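Local coordinates for glycerophosphodiester phosphodiesterase (Cytophaga hutchinsonii ATCC 33406, PDB 3CH0), which belongs to the glycerophosphoryl diester phosphodiesterase family, whose members are built on the TIM-barrel fold, at residues Gln4-Ala7 with Ser8-Ile11; Asp147-Ile151 with Ala152-Asp156; Glu75-Glu78 with Lys79-Leu83. All coordinates share one frame; numbering follows the deposited sequence.

Contact 1 (Gln4-Ala7 with Ser8-Ile11); sequences QVPA and SFDI
A type II beta turn from Pro6 to Phe9, just ahead of the barrel strand 10-13, brings the side chains of Val5 and Pro6 against the ring of Phe9. Ala7 and Ser8 fill the two corners, and Ser8 takes the positive phi (69°) that the third position of such a turn requires. The bond that closes it, from Phe9 N to Pro6 O, is weak at 3.3 Å, with an N-H...O angle of 146°, so much of the hold falls to apolar contact. Val5 crosses the phenylalanine at about a right angle, its CG1 branch standing 3.7 Å from CD2 of Phe9. On the CD1 side the proline ring takes over, with CG of Pro6 lying 3.7 Å from CD1 of Phe9. Both approaches to the ring are oblique. The phenylalanine reaches these partners because its CG is anti to the backbone N (chi1 -163°), which turns the ring back beside the incoming chain. Pro6 O also meets CB of Phe9 at 3.3 Å. Beyond the turn, Ile254 of helix 247-256 touches Val5, Pro6 and Phe9 alike, while backbone bonds from Asp10 and Ile11 enter the barrel sheet. With one weak polar link and a ring backed on one side by two aliphatic neighbours, the turn is probably steadied as much by apolar packing as by its closing bond, although Val5 and Pro6 are themselves exposed.

Contact 2 (Asp147-Ile151 with Ala152-Asp156); sequences DHPNI and ALFCD. With EDO (1,2-ethanediol), chain K.
The imidazole of His148 and the ring of Phe154 meet obliquely, their planes 42° apart and their centroids separated by 5.3 Å. The closest approach runs from His148 CB to Phe154 CE2, at 3.5 Å. Pro149 CD also comes obliquely to the phenylalanine ring, 4.1 Å from CD2 of Phe154. At the rim of the imidazole, ND1 of His148 donates to Pro149 O over 2.9 Å in a nearly straight bond (172°) lying in the ring plane; NE2 is bonded to the backbone N of Thr140, so both nitrogens help fix the ring's rotation. Asn150 is the N-cap of helix 151-164, and its carbonyl O accepts from Phe154 N at 2.9 Å. One residue on, Ile151 O receives Cys155 N. Pro149 further packs through CB on CD2 of Leu153, 3.7 Å away, while CD1 of Leu153 meets a 1,2-ethanediol. Ile46 of strand 39-46 touches both Pro149 and Phe154, setting the helix start against the barrel wall. The buried imidazole thus has a polar partner for each nitrogen while CB and CG of His148 pack on the ring of Phe154, consistent with a fixed imidazole orientation at the start of the helix.

Contact 3 (Glu75-Glu78 with Lys79-Leu83); sequences EANE and KNFNL
Asn77 and Glu78, the residues with most surface buried here, meet Asn80 and Phe81 across the contact through their backbone carbonyls. Asn77 O accepts from Asn80 N at 2.8 Å, and Glu78 O receives Phe81 N at 3.1 Å in a straighter bond (161°). The side-chain amide of Asn77 sits obliquely by the phenylalanine, with CG 3.6 Å from CE2 of Phe81 and the amide and ring planes 73° apart. A first torsion of 65° sets this amide between its own backbone N and carbonyl carbon; its OD1 is bonded to Thr74 N and its ND2 to Asp72 O, two bonds that fix its rotation, steeply inclined to the ring. The successive backbone bonds make two overlapping i to i+3 turns in the loop between strand 71-72 and helix 88-91, and these run into an inverse gamma turn centred on Phe81. Asn80 folds back over the first of the carbonyls, its CB 3.0 Å from Asn77 O, and its ND2 lies near CB of Asn77. Glu78 and Lys79 run side by side in the same direction, but OE2 of Glu78 and NZ of Lys79 remain 6.2 Å apart, and OE1 of Glu78 is hydrogen-bonded to His62 ND1. A water bridges the start of these turns, donating to Glu75 O at 2.9 Å and accepting from Lys79 N.

The three contacts show how local packing changes with place in a TIM-barrel chain. Contact 1, at the surface, leads into a barrel strand and is mainly apolar. Contacts 2 and 3 are both partly buried and lie across the chain's centre from it: contact 2 starts a helix with two nearly straight i to i+4 bonds and a shielded imidazole, whereas contact 3 shapes a loop through more bent i to i+3 bonds, amide polarity and water. Contacts 1 and 2 do not touch, their nearest atoms about 20 Å apart, yet strand 39-46 neighbours both. Contacts 2 and 3 do touch, Asp147 OD1 packing 4.1 Å from Asn82 ND2, and Tyr84, just beyond 79-83, meets Pro149.

Contact 1 (Gln4-Ala7 with Ser8-Ile11)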
loop_
_atom_site.group_PDB
_atom_site.type_symbol
_atom_site.label_atom_id
_atom_site.label_comp_id
_atom_site.label_asym_id
_atom_site.label_seq_id
_atom_site.Cartn_x
_atom_site.Cartn_y
_atom_site.Cartn_z
ATOM N N GLN A 4 -18.163 -14.193 5.741
ATOM C CA GLN A 4 -19.263 -13.222 5.769
ATOM C C GLN A 4 -18.730 -11.834 6.134
ATOM O O GLN A 4 -18.049 -11.675 7.158
ATOM C CB GLN A 4 -20.331 -13.661 6.787
ATOM C CG GLN A 4 -20.885 -15.072 6.527
ATOM C CD GLN A 4 -21.592 -15.164 5.190
ATOM O OE1 GLN A 4 -22.618 -14.509 4.976
ATOM N NE2 GLN A 4 -21.043 -15.966 4.274
ATOM N N VAL A 5 -19.066 -10.842 5.317
ATOM C CA VAL A 5 -18.650 -9.444 5.580
ATOM C C VAL A 5 -19.857 -8.507 5.751
ATOM O O VAL A 5 -20.854 -8.658 5.027
ATOM C CB VAL A 5 -17.731 -8.869 4.467
ATOM C CG1 VAL A 5 -16.437 -9.670 4.356
ATOM C CG2 VAL A 5 -18.450 -8.847 3.137
ATOM N N PRO A 6 -19.755 -7.525 6.670
ATOM C CA PRO A 6 -20.802 -6.521 6.829
ATOM C C PRO A 6 -20.908 -5.606 5.626
ATOM O O PRO A 6 -20.026 -5.579 4.754
ATOM C CB PRO A 6 -20.357 -5.732 8.067
ATOM C CG PRO A 6 -18.919 -5.929 8.172
ATOM C CD PRO A 6 -18.644 -7.298 7.625
ATOM N N ALA A 7 -21.979 -4.824 5.604
ATOM C CA ALA A 7 -22.193 -3.840 4.567
ATOM C C ALA A 7 -21.042 -2.837 4.585
ATOM O O ALA A 7 -20.552 -2.425 5.650
ATOM C CB ALA A 7 -23.523 -3.118 4.774
ATOM N N SER A 8 -20.594 -2.475 3.391
ATOM C CA SER A 8 -19.575 -1.451 3.221
ATOM C C SER A 8 -18.184 -1.859 3.705
ATOM O O SER A 8 -17.357 -0.981 3.868
ATOM C CB SER A 8 -19.986 -0.160 3.931
ATOM O OG SER A 8 -21.265 0.268 3.451
ATOM N N PHE A 9 -17.955 -3.150 3.905
ATOM C CA PHE A 9 -16.639 -3.649 4.325
ATOM C C PHE A 9 -15.602 -3.419 3.211
ATOM O O PHE A 9 -15.912 -3.661 2.017
ATOM C CB PHE A 9 -16.774 -5.132 4.616
ATOM C CG PHE A 9 -15.627 -5.701 5.436
ATOM C CD1 PHE A 9 -15.546 -5.480 6.797
ATOM C CD2 PHE A 9 -14.626 -6.453 4.832
ATOM C CE1 PHE A 9 -14.510 -6.045 7.547
ATOM C CE2 PHE A 9 -13.601 -7.011 5.588
ATOM C CZ PHE A 9 -13.539 -6.817 6.926
ATOM N N ASP A 10 -14.392 -3.033 3.599
ATOM C CA ASP A 10 -13.336 -2.705 2.629
ATOM C C ASP A 10 -12.334 -3.859 2.508
ATOM O O ASP A 10 -11.489 -4.032 3.375
ATOM C CB ASP A 10 -12.644 -1.418 3.062
ATOM C CG ASP A 10 -11.706 -0.890 2.031
ATOM O OD1 ASP A 10 -11.557 -1.513 0.961
ATOM O OD2 ASP A 10 -11.129 0.187 2.299
ATOM N N ILE A 11 -12.472 -4.657 1.449
ATOM C CA ILE A 11 -11.533 -5.726 1.108
ATOM C C ILE A 11 -10.406 -5.095 0.278
ATOM O O ILE A 11 -10.641 -4.692 -0.842
ATOM C CB ILE A 11 -12.200 -6.848 0.272
ATOM C CG1 ILE A 11 -13.304 -7.521 1.081
ATOM C CG2 ILE A 11 -11.183 -7.876 -0.181
ATOM C CD1 ILE A 11 -14.239 -8.365 0.244
#

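Contact 2 (Asp147-Ile151 with Ala152-Asp156)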
loop_
_atom_site.group_PDB
_atom_site.type_symbol
_atom_site.label_atom_id
_atom_site.label_comp_id
_atom_site.label_asym_id
_atom_site.label_seq_id
_atom_site.Cartn_x
_atom_site.Cartn_y
_atom_site.Cartn_z
ATOM N N ASP A 147 16.775 8.756 -0.334
ATOM C CA ASP A 147 15.889 7.658 -0.793
ATOM C C ASP A 147 14.643 8.157 -1.475
ATOM O O ASP A 147 13.974 7.367 -2.155
ATOM C CB ASP A 147 15.542 6.791 0.369
ATOM C CG ASP A 147 16.784 6.195 1.025
ATOM O OD1 ASP A 147 17.692 5.767 0.283
ATOM O OD2 ASP A 147 16.853 6.197 2.275
ATOM N N HIS A 148 14.334 9.437 -1.313
ATOM C CA HIS A 148 13.143 10.037 -1.877
ATOM C C HIS A 148 13.231 11.554 -1.643
ATOM O O HIS A 148 14.107 11.992 -0.897
ATOM C CB HIS A 148 11.874 9.462 -1.198
ATOM C CG HIS A 148 11.949 9.503 0.293
ATOM N ND1 HIS A 148 11.930 10.685 1.033
ATOM C CD2 HIS A 148 12.067 8.494 1.189
ATOM C CE1 HIS A 148 12.059 10.377 2.312
ATOM N NE2 HIS A 148 12.156 9.058 2.441
ATOM N N PRO A 149 12.336 12.328 -2.256
ATOM C CA PRO A 149 12.384 13.787 -2.046
ATOM C C PRO A 149 11.952 14.200 -0.614
ATOM O O PRO A 149 11.521 13.400 0.183
ATOM C CB PRO A 149 11.357 14.313 -3.041
ATOM C CG PRO A 149 11.066 13.154 -4.013
ATOM C CD PRO A 149 11.282 11.928 -3.216
ATOM N N ASN A 150 12.074 15.490 -0.377
ATOM C CA ASN A 150 11.382 16.118 0.737
ATOM C C ASN A 150 9.883 15.875 0.675
ATOM O O ASN A 150 9.297 15.573 -0.382
ATOM C CB ASN A 150 11.710 17.637 0.749
ATOM C CG ASN A 150 11.324 18.324 -0.563
ATOM O OD1 ASN A 150 11.906 17.998 -1.605
ATOM N ND2 ASN A 150 10.365 19.253 -0.521
ATOM N N ILE A 151 9.264 16.073 1.833
ATOM C CA ILE A 151 7.859 15.743 2.025
ATOM C C ILE A 151 6.982 16.442 0.997
ATOM O O ILE A 151 6.109 15.819 0.410
ATOM C CB ILE A 151 7.416 16.022 3.479
ATOM C CG1 ILE A 151 7.973 14.982 4.419
ATOM C CG2 ILE A 151 5.913 16.180 3.579
ATOM C CD1 ILE A 151 7.294 13.599 4.324
ATOM N N ALA A 152 7.135 17.764 0.857
ATOM C CA ALA A 152 6.256 18.504 -0.062
ATOM C C ALA A 152 6.311 17.947 -1.474
ATOM O O ALA A 152 5.259 17.775 -2.096
ATOM C CB ALA A 152 6.576 20.019 -0.063
ATOM N N LEU A 153 7.506 17.710 -1.976
ATOM C CA LEU A 153 7.682 17.237 -3.373
ATOM C C LEU A 153 7.126 15.818 -3.514
ATOM O O LEU A 153 6.468 15.514 -4.527
ATOM C CB LEU A 153 9.154 17.293 -3.834
ATOM C CG LEU A 153 9.389 16.884 -5.295
ATOM C CD1 LEU A 153 8.443 17.655 -6.267
ATOM C CD2 LEU A 153 10.890 16.994 -5.566
ATOM N N PHE A 154 7.466 14.928 -2.560
ATOM C CA PHE A 154 6.978 13.536 -2.593
ATOM C C PHE A 154 5.457 13.592 -2.690
ATOM O O PHE A 154 4.834 12.966 -3.539
ATOM C CB PHE A 154 7.493 12.803 -1.349
ATOM C CG PHE A 154 7.539 11.283 -1.428
ATOM C CD1 PHE A 154 6.664 10.550 -2.227
ATOM C CD2 PHE A 154 8.410 10.602 -0.589
ATOM C CE1 PHE A 154 6.677 9.192 -2.234
ATOM C CE2 PHE A 154 8.441 9.194 -0.591
ATOM C CZ PHE A 154 7.562 8.501 -1.422
ATOM N N CYS A 155 4.831 14.339 -1.786
ATOM C CA CYS A 155 3.373 14.379 -1.760
ATOM C C CYS A 155 2.787 15.065 -2.993
ATOM O O CYS A 155 1.775 14.663 -3.543
ATOM C CB CYS A 155 2.842 15.071 -0.482
ATOM S SG CYS A 155 3.199 14.128 1.027
ATOM N N ASP A 156 3.421 16.159 -3.398
ATOM C CA ASP A 156 2.882 16.901 -4.536
ATOM C C ASP A 156 2.940 16.046 -5.794
ATOM O O ASP A 156 2.024 16.096 -6.591
ATOM C CB ASP A 156 3.688 18.169 -4.766
ATOM C CG ASP A 156 3.448 19.232 -3.696
ATOM O OD1 ASP A 156 2.510 19.129 -2.916
ATOM O OD2 ASP A 156 4.258 20.203 -3.742
HETATM C C1 EDO K . 5.996 19.182 -8.917
HETATM O O1 EDO K . 5.544 20.522 -9.121
HETATM C C2 EDO K . 4.970 18.530 -8.012
HETATM O O2 EDO K . 3.719 18.286 -8.701
#

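Contact 3 (Glu75-Glu78 with Lys79-Leu83)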
loop_
_atom_site.group_PDB
_atom_site.type_symbol
_atom_site.label_atom_id
_atom_site.label_comp_id
_atom_site.label_asym_id
_atom_site.label_seq_id
_atom_site.Cartn_x
_atom_site.Cartn_y
_atom_site.Cartn_z
ATOM N N GLU A 75 20.679 -9.348 0.264
ATOM C CA GLU A 75 20.605 -8.448 1.420
ATOM C C GLU A 75 21.800 -7.510 1.468
ATOM O O GLU A 75 21.670 -6.324 1.776
ATOM C CB GLU A 75 20.521 -9.245 2.704
ATOM C CG GLU A 75 19.195 -9.903 2.873
ATOM C CD GLU A 75 19.107 -10.717 4.124
ATOM O OE1 GLU A 75 19.773 -11.771 4.192
ATOM O OE2 GLU A 75 18.353 -10.312 5.033
ATOM N N ALA A 76 22.964 -8.042 1.113
ATOM C CA ALA A 76 24.215 -7.287 1.132
ATOM C C ALA A 76 24.286 -6.116 0.180
ATOM O O ALA A 76 24.921 -5.129 0.503
ATOM C CB ALA A 76 25.390 -8.256 0.875
ATOM N N ASN A 77 23.666 -6.184 -1.000
ATOM C CA ASN A 77 23.783 -5.110 -1.974
ATOM C C ASN A 77 22.456 -4.379 -2.352
ATOM O O ASN A 77 22.505 -3.416 -3.128
ATOM C CB ASN A 77 24.479 -5.594 -3.254
ATOM C CG ASN A 77 23.678 -6.647 -4.000
ATOM O OD1 ASN A 77 22.551 -6.975 -3.619
ATOM N ND2 ASN A 77 24.270 -7.189 -5.085
ATOM N N GLU A 78 21.328 -4.876 -1.826
ATOM C CA GLU A 78 20.003 -4.389 -2.351
ATOM C C GLU A 78 19.860 -2.875 -2.242
ATOM O O GLU A 78 19.324 -2.219 -3.114
ATOM C CB GLU A 78 18.839 -5.087 -1.672
ATOM C CG GLU A 78 18.778 -4.901 -0.132
ATOM C CD GLU A 78 17.774 -5.793 0.542
ATOM O OE1 GLU A 78 16.990 -6.483 -0.146
ATOM O OE2 GLU A 78 17.722 -5.815 1.799
ATOM N N LYS A 79 20.327 -2.319 -1.118
ATOM C CA LYS A 79 20.218 -0.868 -0.938
ATOM C C LYS A 79 21.075 -0.060 -1.887
ATOM O O LYS A 79 20.854 1.139 -2.062
ATOM C CB LYS A 79 20.455 -0.473 0.549
ATOM C CG LYS A 79 19.383 -1.112 1.452
ATOM C CD LYS A 79 19.363 -0.516 2.838
ATOM C CE LYS A 79 18.305 -1.188 3.681
ATOM N NZ LYS A 79 18.133 -0.493 4.991
ATOM N N ASN A 80 22.044 -0.703 -2.558
ATOM C CA ASN A 80 22.769 -0.035 -3.645
ATOM C C ASN A 80 21.910 0.370 -4.838
ATOM O O ASN A 80 22.283 1.261 -5.607
ATOM C CB ASN A 80 23.895 -0.932 -4.212
ATOM C CG ASN A 80 24.899 -1.360 -3.183
ATOM O OD1 ASN A 80 24.882 -0.925 -2.028
ATOM N ND2 ASN A 80 25.798 -2.233 -3.604
ATOM N N PHE A 81 20.799 -0.347 -5.055
ATOM C CA PHE A 81 19.966 -0.209 -6.261
ATOM C C PHE A 81 18.816 0.721 -5.913
ATOM O O PHE A 81 17.655 0.328 -5.789
ATOM C CB PHE A 81 19.480 -1.577 -6.745
ATOM C CG PHE A 81 20.595 -2.569 -6.895
ATOM C CD1 PHE A 81 21.673 -2.277 -7.720
ATOM C CD2 PHE A 81 20.603 -3.742 -6.187
ATOM C CE1 PHE A 81 22.742 -3.171 -7.845
ATOM C CE2 PHE A 81 21.698 -4.647 -6.313
ATOM C CZ PHE A 81 22.747 -4.329 -7.153
ATOM N N ASN A 82 19.194 1.981 -5.793
ATOM C CA ASN A 82 18.290 3.032 -5.266
ATOM C C ASN A 82 17.476 3.660 -6.362
ATOM O O ASN A 82 18.001 4.308 -7.270
ATOM C CB ASN A 82 19.176 4.111 -4.646
ATOM C CG ASN A 82 18.390 5.279 -4.038
ATOM O OD1 ASN A 82 17.155 5.259 -3.969
ATOM N ND2 ASN A 82 19.125 6.273 -3.523
ATOM N N LEU A 83 16.162 3.442 -6.325
ATOM C CA LEU A 83 15.275 3.984 -7.333
ATOM C C LEU A 83 15.327 5.496 -7.502
ATOM O O LEU A 83 15.157 6.038 -8.571
ATOM C CB LEU A 83 13.806 3.538 -7.117
ATOM C CG LEU A 83 13.378 2.145 -7.590
ATOM C CD1 LEU A 83 13.989 1.047 -6.753
ATOM C CD2 LEU A 83 11.851 2.107 -7.641
HETATM O O HOH W 1 22.029 -3.503 1.059
#